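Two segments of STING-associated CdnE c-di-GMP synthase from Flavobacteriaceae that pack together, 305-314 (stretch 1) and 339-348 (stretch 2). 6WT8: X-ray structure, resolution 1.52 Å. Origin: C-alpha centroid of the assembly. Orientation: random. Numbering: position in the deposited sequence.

Stretch 1 (305-314) LYQELTNIIS
Stretch 2, residues 339-348: KLIEIEFLSQ

Two α-helices of the c-di-GMP synthase, residues 305-314 and 339-348, pack side by side in roughly antiparallel fashion: their N-to-C directions differ by 148° (signed crossing angle -148°) and their axes approach to 9.5 Å. Both are regular, with phi -58 to -68 and psi -30 to -48 except at Ser314 (-94/-22), and both carry i to i+4 backbone hydrogen bonds of 2.8 to 3.0 Å between N and O, from Leu309 N to Leu305 O in the first and from Ile343 N to Lys339 O in the second. The register is set at two points: Tyr306 CA lies 5.8 Å from Ser347 CA, and Ile313 CA lies 6.6 Å from Leu340 CA. No hydrogen bond crosses between the helices; they meet through van der Waals contacts, largely between apolar side chains, and the contact buries 441 Å² summed over both sides.

Ile313 covers the most surface, 89 Å². Its CA-to-CB bond points sideways, but chi1 -67° (m) and chi2 158° (t) bring the end of the chain nearer to the partner helix, where it enters as a knob among Leu340, Ile343, Glu344 and Ser347. Ile313 CG1 lies 3.8 Å from Ile343 CG2 and 4.3 Å from Leu340 CD2, while Ile313 CD1 reaches 3.8 Å from both Glu344 CG and Ser347 OG. Glu344 (chi1 m, chi2 t) points away at CA-to-CB, yet its aliphatic CG still lines the hole.

Leu309, one helical turn earlier, points toward the partner and is buried, with 69 Å² covered. In its m,t rotamer (-59°, -171°), Leu309 CD1 sits 3.8 Å from Leu346 CB and 3.9 Å from Ser347 N, while Leu309 CB rests 3.9 Å from Ile343 CG2. Ile343 (m,m; -58°, -61°) also points toward the other helix; chi1 places its CG2 against both Leu309 and Ile313, whereas chi2 sets only CD1.

Ser347 matches Leu309 at 69 Å² and likewise points toward the other helix. Its small side chain suits the close passage here, with Leu309 CB only 4.1 Å from Ser347 CB. The p rotamer (75°) turns the hydroxyl back onto its own helix, where Ser347 OG donates to Glu344 O at 2.8 Å; a polar group is thereby satisfied in a buried site without a partner across the contact. Tyr306 (chi1 176°, t; chi2 77°) lies alongside, its ring edge toward the Ser347 carbonyl, with Tyr306 CE1 3.5 Å from Ser347 O.

At the other end, Ile312 (m,t) and Leu340 (m,t) point toward one another's helices, and Ile312 CG2 meets Leu340 CD2 at 3.9 Å. Polar residues of the first helix lie mostly off the contact: Thr310 (chi1 -66°, m) folds onto its own backbone, Thr310 OG1 donating to Tyr306 O at 2.9 Å, and Ser314 (69°, p) does likewise, Ser314 OG donating to Thr310 O at 3.1 Å. Gln307 and Asn311 are exposed and out of reach of the partner.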

# COMPACT_ATOMS: atom_id res chain seq x y z
N LEU A 305 7.90 -4.08 17.43
CA LEU A 305 8.24 -4.67 16.14
C LEU A 305 9.25 -5.81 16.30
O LEU A 305 9.11 -6.87 15.65
CB LEU A 305 8.77 -3.60 15.22
CG LEU A 305 7.69 -2.63 14.71
CD1 LEU A 305 8.39 -1.46 13.99
CD2 LEU A 305 6.78 -3.37 13.70
N TYR A 306 10.28 -5.62 17.14
CA TYR A 306 11.23 -6.70 17.37
C TYR A 306 10.55 -7.92 17.93
O TYR A 306 10.81 -9.05 17.47
CB TYR A 306 12.35 -6.24 18.30
CG TYR A 306 13.31 -7.33 18.65
CD1 TYR A 306 14.26 -7.74 17.77
CD2 TYR A 306 13.32 -7.90 19.91
CE1 TYR A 306 15.15 -8.74 18.05
CE2 TYR A 306 14.21 -8.93 20.20
CZ TYR A 306 15.13 -9.33 19.26
OH TYR A 306 16.04 -10.31 19.54
N GLN A 307 9.65 -7.73 18.90
CA GLN A 307 8.92 -8.86 19.45
C GLN A 307 8.08 -9.55 18.37
O GLN A 307 8.04 -10.77 18.29
CB GLN A 307 8.05 -8.40 20.63
CG GLN A 307 8.81 -7.91 21.82
CD GLN A 307 7.85 -7.18 22.80
OE1 GLN A 307 6.81 -7.74 23.18
NE2 GLN A 307 8.15 -5.94 23.15
N GLU A 308 7.42 -8.79 17.51
CA GLU A 308 6.60 -9.42 16.50
C GLU A 308 7.44 -10.22 15.52
O GLU A 308 7.08 -11.36 15.16
CB GLU A 308 5.81 -8.35 15.75
CG GLU A 308 4.98 -8.90 14.61
CD GLU A 308 3.83 -9.80 15.07
OE1 GLU A 308 3.50 -9.82 16.27
OE2 GLU A 308 3.26 -10.48 14.19
N LEU A 309 8.55 -9.64 15.02
CA LEU A 309 9.39 -10.43 14.10
C LEU A 309 9.96 -11.66 14.78
O LEU A 309 9.98 -12.73 14.16
CB LEU A 309 10.51 -9.59 13.53
CG LEU A 309 10.06 -8.35 12.76
CD1 LEU A 309 11.26 -7.73 12.06
CD2 LEU A 309 9.02 -8.62 11.73
N THR A 310 10.37 -11.55 16.05
CA THR A 310 10.85 -12.71 16.80
C THR A 310 9.79 -13.80 16.88
O THR A 310 10.10 -15.00 16.71
CB THR A 310 11.28 -12.22 18.19
OG1 THR A 310 12.42 -11.39 17.96
CG2 THR A 310 11.63 -13.41 19.08
N ASN A 311 8.53 -13.42 17.11
CA ASN A 311 7.43 -14.39 17.19
C ASN A 311 7.18 -15.02 15.84
O ASN A 311 6.91 -16.23 15.75
CB ASN A 311 6.14 -13.70 17.64
CG ASN A 311 6.18 -13.26 19.12
OD1 ASN A 311 7.03 -13.69 19.89
ND2 ASN A 311 5.24 -12.40 19.50
N ILE A 312 7.29 -14.24 14.77
CA ILE A 312 7.14 -14.83 13.43
C ILE A 312 8.21 -15.88 13.16
O ILE A 312 7.92 -16.92 12.55
CB ILE A 312 7.15 -13.73 12.36
CG1 ILE A 312 5.83 -12.97 12.48
CG2 ILE A 312 7.42 -14.30 10.91
CD1 ILE A 312 5.87 -11.69 11.65
N ILE A 313 9.47 -15.59 13.52
CA ILE A 313 10.57 -16.53 13.29
C ILE A 313 10.38 -17.79 14.12
O ILE A 313 10.65 -18.91 13.64
CB ILE A 313 11.91 -15.83 13.59
CG1 ILE A 313 12.19 -14.73 12.57
CG2 ILE A 313 13.08 -16.83 13.65
CD1 ILE A 313 13.19 -13.69 13.17
N SER A 314 9.89 -17.64 15.35
CA SER A 314 9.92 -18.77 16.29
C SER A 314 8.66 -19.60 16.31
O SER A 314 8.72 -20.77 16.72
CB SER A 314 10.23 -18.26 17.72
OG SER A 314 9.14 -17.54 18.21
N LYS A 339 11.61 -15.86 2.92
CA LYS A 339 11.08 -14.68 3.59
C LYS A 339 11.65 -14.58 4.99
O LYS A 339 12.01 -13.49 5.45
CB LYS A 339 9.54 -14.77 3.64
CG LYS A 339 8.90 -14.48 2.27
CD LYS A 339 7.41 -14.88 2.27
CE LYS A 339 6.81 -14.49 0.91
NZ LYS A 339 5.42 -15.08 0.68
N LEU A 340 11.76 -15.72 5.68
CA LEU A 340 12.31 -15.70 7.03
C LEU A 340 13.77 -15.25 7.08
O LEU A 340 14.17 -14.67 8.10
CB LEU A 340 12.15 -17.08 7.68
CG LEU A 340 10.71 -17.38 8.08
CD1 LEU A 340 10.63 -18.79 8.69
CD2 LEU A 340 10.16 -16.31 9.08
N ILE A 341 14.57 -15.49 6.03
CA ILE A 341 15.92 -14.94 6.05
C ILE A 341 15.83 -13.42 6.16
O ILE A 341 16.55 -12.78 6.94
CB ILE A 341 16.71 -15.35 4.80
CG1 ILE A 341 16.95 -16.87 4.86
CG2 ILE A 341 18.04 -14.53 4.71
CD1 ILE A 341 17.33 -17.40 6.34
N GLU A 342 14.98 -12.80 5.34
CA GLU A 342 14.88 -11.34 5.38
C GLU A 342 14.31 -10.88 6.72
O GLU A 342 14.76 -9.88 7.28
CB GLU A 342 14.03 -10.87 4.19
CG GLU A 342 14.75 -11.25 2.89
CD GLU A 342 14.17 -10.61 1.64
OE1 GLU A 342 13.28 -9.73 1.73
OE2 GLU A 342 14.61 -11.03 0.53
N ILE A 343 13.31 -11.58 7.25
CA ILE A 343 12.78 -11.22 8.58
C ILE A 343 13.89 -11.32 9.62
O ILE A 343 14.00 -10.47 10.51
CB ILE A 343 11.59 -12.13 8.96
CG1 ILE A 343 10.48 -12.01 7.91
CG2 ILE A 343 11.05 -11.82 10.38
CD1 ILE A 343 9.92 -10.61 7.78
N GLU A 344 14.72 -12.39 9.56
CA GLU A 344 15.83 -12.51 10.52
C GLU A 344 16.82 -11.33 10.40
O GLU A 344 17.27 -10.79 11.42
CB GLU A 344 16.58 -13.83 10.32
CG GLU A 344 15.76 -15.04 10.72
CD GLU A 344 16.36 -16.38 10.29
OE1 GLU A 344 17.58 -16.45 9.99
OE2 GLU A 344 15.59 -17.36 10.24
N PHE A 345 17.20 -10.91 9.18
CA PHE A 345 18.08 -9.75 9.07
C PHE A 345 17.40 -8.50 9.59
O PHE A 345 18.05 -7.65 10.24
CB PHE A 345 18.52 -9.58 7.60
CG PHE A 345 19.62 -10.53 7.19
CD1 PHE A 345 20.78 -10.61 7.94
CD2 PHE A 345 19.48 -11.31 6.05
CE1 PHE A 345 21.82 -11.46 7.51
CE2 PHE A 345 20.53 -12.14 5.63
CZ PHE A 345 21.66 -12.24 6.38
N LEU A 346 16.10 -8.34 9.33
CA LEU A 346 15.41 -7.16 9.88
C LEU A 346 15.40 -7.20 11.40
O LEU A 346 15.60 -6.17 12.05
CB LEU A 346 13.96 -7.11 9.39
CG LEU A 346 13.77 -6.79 7.93
CD1 LEU A 346 12.26 -6.83 7.64
CD2 LEU A 346 14.30 -5.39 7.57
N SER A 347 15.15 -8.37 12.00
CA SER A 347 15.13 -8.45 13.45
C SER A 347 16.50 -8.15 14.03
O SER A 347 16.59 -7.51 15.10
CB SER A 347 14.59 -9.81 13.87
OG SER A 347 15.58 -10.78 13.68
N GLN A 348 17.58 -8.54 13.35
CA GLN A 348 18.91 -8.19 13.82
C GLN A 348 19.15 -6.68 13.80
O GLN A 348 19.76 -6.13 14.73
CB GLN A 348 19.94 -8.92 12.95
CG GLN A 348 19.96 -10.44 13.20
CD GLN A 348 20.83 -11.26 12.18
OE1 GLN A 348 20.76 -12.50 12.12
NE2 GLN A 348 21.65 -10.56 11.40